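Local coordinates for protein beta-galactoside alpha-2,6-sialyltransferase (Photobacterium sp., PDB 2Z4T) that probably transfers sialic acid from CMP-sialic acid to the galactose of acceptors such as lactose, forming alpha-2,6 linkages, at residues T360-W365 against K376-V381. Residues are numbered along the deposited sequence; the frame is centred on the assembly and turned at random.
Sequences TGTTVW and KQQINV. With GAL (beta-D-galactopyranose), chain B; C5P (cytidine-5'-monophosphate), chain C; GLC (alpha-D-glucopyranose), chain D.
Q378 reaches from its helix to the backbone of T362 and meets it through both polar atoms of its amide, one bond firm and one weak. Q378 OE1 accepts a hydrogen bond from T362 N at 2.7 Å; the N-H...O angle is 154° and the donor lies tilted from the carbonyl plane. Q378 NE2 returns a weak bond to T362 O at 3.4 Å, and also donates to Y374 O one turn earlier, which should limit rotation of the amide. The chain, extended beyond CG (chi2 176°), carries the amide to the loop. The T362 side chain crosses that of Q378 at about a right angle, its CG2 lying 3.7 Å from Q378 NE2. The peptide held by OE1 joins G361 to T362, and its carbonyl, G361 O, takes a nearly straight bond (170°) from the cytosine amino group, N4 of CMP, at 2.9 Å, consistent with a second-shell role for Q378. Further along, T363 CG2 and galactose C5 lie over opposite faces of the W365 ring, 3.6 and 3.5 Å above its plane, each offset toward the rim. The loop links strand 356-360 of this GT-B fold to helix 371-386; Q378 also touches I447 of strand 443-447 and I411 and I415 of helix 410-417.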
# COMPACT_ATOMS: atom_id res chain seq x y z
N THR A 360 10.58 -13.14 -14.31
CA THR A 360 9.45 -12.87 -13.41
C THR A 360 8.34 -13.88 -13.63
O THR A 360 7.88 -14.08 -14.76
CB THR A 360 8.90 -11.41 -13.57
OG1 THR A 360 8.33 -11.21 -14.87
CG2 THR A 360 10.00 -10.41 -13.36
N GLY A 361 7.88 -14.53 -12.56
CA GLY A 361 6.90 -15.62 -12.68
C GLY A 361 5.47 -15.16 -12.50
O GLY A 361 5.22 -13.99 -12.26
N THR A 362 4.53 -16.09 -12.63
CA THR A 362 3.13 -15.81 -12.37
C THR A 362 2.51 -16.90 -11.48
O THR A 362 3.16 -17.87 -11.12
CB THR A 362 2.31 -15.68 -13.69
OG1 THR A 362 1.05 -15.06 -13.41
CG2 THR A 362 2.07 -17.05 -14.33
N THR A 363 1.23 -16.73 -11.15
CA THR A 363 0.52 -17.77 -10.42
C THR A 363 -0.86 -17.93 -11.02
O THR A 363 -1.26 -17.09 -11.82
CB THR A 363 0.41 -17.43 -8.92
OG1 THR A 363 -0.04 -18.59 -8.23
CG2 THR A 363 -0.56 -16.27 -8.67
N VAL A 364 -1.58 -18.99 -10.65
CA VAL A 364 -2.97 -19.13 -11.05
C VAL A 364 -3.87 -18.82 -9.87
O VAL A 364 -3.72 -19.43 -8.80
CB VAL A 364 -3.39 -20.58 -11.39
CG1 VAL A 364 -4.25 -20.57 -12.65
CG2 VAL A 364 -2.20 -21.54 -11.45
N TRP A 365 -4.83 -17.93 -10.07
CA TRP A 365 -5.91 -17.73 -9.09
C TRP A 365 -7.08 -18.69 -9.38
O TRP A 365 -7.37 -19.00 -10.55
CB TRP A 365 -6.40 -16.27 -9.07
CG TRP A 365 -5.33 -15.21 -8.86
CD1 TRP A 365 -5.09 -14.12 -9.65
CD2 TRP A 365 -4.37 -15.14 -7.78
NE1 TRP A 365 -4.04 -13.38 -9.14
CE2 TRP A 365 -3.59 -13.97 -7.99
CE3 TRP A 365 -4.10 -15.95 -6.66
CZ2 TRP A 365 -2.56 -13.58 -7.13
CZ3 TRP A 365 -3.05 -15.57 -5.80
CH2 TRP A 365 -2.30 -14.38 -6.05
N LYS A 376 5.54 -26.07 -15.16
CA LYS A 376 6.22 -26.69 -16.28
C LYS A 376 6.34 -25.71 -17.47
O LYS A 376 7.38 -25.65 -18.12
CB LYS A 376 5.58 -28.04 -16.64
CG LYS A 376 5.88 -28.56 -18.06
CD LYS A 376 5.36 -30.00 -18.25
CE LYS A 376 4.72 -30.25 -19.63
NZ LYS A 376 5.76 -30.28 -20.68
N GLN A 377 5.31 -24.91 -17.69
CA GLN A 377 5.35 -23.88 -18.73
C GLN A 377 6.37 -22.75 -18.48
O GLN A 377 7.06 -22.30 -19.41
CB GLN A 377 3.96 -23.30 -18.97
CG GLN A 377 3.00 -24.28 -19.67
CD GLN A 377 3.60 -24.96 -20.92
OE1 GLN A 377 4.02 -24.29 -21.86
NE2 GLN A 377 3.64 -26.30 -20.91
N GLN A 378 6.46 -22.28 -17.24
CA GLN A 378 7.39 -21.22 -16.92
C GLN A 378 8.85 -21.69 -17.02
O GLN A 378 9.73 -20.94 -17.45
CB GLN A 378 7.05 -20.59 -15.57
CG GLN A 378 5.74 -19.79 -15.61
CD GLN A 378 5.32 -19.23 -14.25
OE1 GLN A 378 5.84 -18.20 -13.80
NE2 GLN A 378 4.36 -19.90 -13.61
N ILE A 379 9.08 -22.95 -16.64
CA ILE A 379 10.36 -23.60 -16.85
C ILE A 379 10.68 -23.57 -18.35
O ILE A 379 11.80 -23.25 -18.77
CB ILE A 379 10.35 -25.04 -16.31
CG1 ILE A 379 10.44 -25.01 -14.77
CG2 ILE A 379 11.50 -25.87 -16.93
CD1 ILE A 379 10.24 -26.36 -14.07
N ASN A 380 9.67 -23.85 -19.17
CA ASN A 380 9.89 -23.80 -20.59
C ASN A 380 10.18 -22.38 -21.09
O ASN A 380 10.98 -22.20 -22.03
CB ASN A 380 8.73 -24.43 -21.36
CG ASN A 380 9.06 -24.65 -22.81
OD1 ASN A 380 10.02 -25.33 -23.13
ND2 ASN A 380 8.29 -24.05 -23.70
N VAL A 381 9.55 -21.38 -20.48
CA VAL A 381 9.82 -19.99 -20.86
C VAL A 381 11.24 -19.58 -20.47
O VAL A 381 11.96 -19.00 -21.29
CB VAL A 381 8.78 -19.00 -20.32
CG1 VAL A 381 9.16 -17.57 -20.67
CG2 VAL A 381 7.42 -19.35 -20.87
C1 GAL B . -7.57 -13.32 -5.87
C2 GAL B . -8.87 -12.59 -6.19
C3 GAL B . -8.68 -11.74 -7.45
C4 GAL B . -7.43 -10.86 -7.33
C5 GAL B . -6.20 -11.67 -6.90
C6 GAL B . -5.00 -10.79 -6.56
O2 GAL B . -9.92 -13.53 -6.34
O3 GAL B . -9.82 -10.94 -7.68
O4 GAL B . -7.70 -9.84 -6.39
O5 GAL B . -6.51 -12.39 -5.73
O6 GAL B . -4.47 -10.12 -7.69
O3P C5P C . 1.32 -10.69 -11.69
P C5P C . 0.33 -9.75 -11.11
O1P C5P C . -0.55 -10.54 -10.16
O2P C5P C . -0.32 -8.87 -12.16
O5' C5P C . 1.18 -8.72 -10.26
C5' C5P C . 0.59 -7.87 -9.31
C4' C5P C . 1.76 -7.37 -8.45
O4' C5P C . 2.40 -8.49 -7.81
C3' C5P C . 2.88 -6.74 -9.26
O3' C5P C . 2.70 -5.34 -9.45
C2' C5P C . 4.06 -6.96 -8.35
O2' C5P C . 4.00 -6.09 -7.22
C1' C5P C . 3.82 -8.30 -7.76
N1 C5P C . 4.54 -9.33 -8.51
C2 C5P C . 5.93 -9.52 -8.25
N3 C5P C . 6.62 -10.48 -8.92
C4 C5P C . 6.01 -11.26 -9.85
C5 C5P C . 4.64 -11.08 -10.13
C6 C5P C . 3.92 -10.10 -9.43
O2 C5P C . 6.53 -8.82 -7.42
N4 C5P C . 6.74 -12.21 -10.49
C1 GLC D . -6.27 -17.01 -2.26
C2 GLC D . -5.27 -15.91 -2.62
C3 GLC D . -6.04 -14.72 -3.20
C4 GLC D . -6.98 -15.13 -4.35
C5 GLC D . -7.84 -16.34 -3.91
C6 GLC D . -8.82 -16.99 -4.91
O1 GLC D . -7.24 -16.54 -1.32
O2 GLC D . -4.54 -15.45 -1.50
O3 GLC D . -5.13 -13.71 -3.56
O4 GLC D . -7.78 -14.00 -4.66
O5 GLC D . -6.98 -17.37 -3.44
O6 GLC D . -8.82 -16.46 -6.22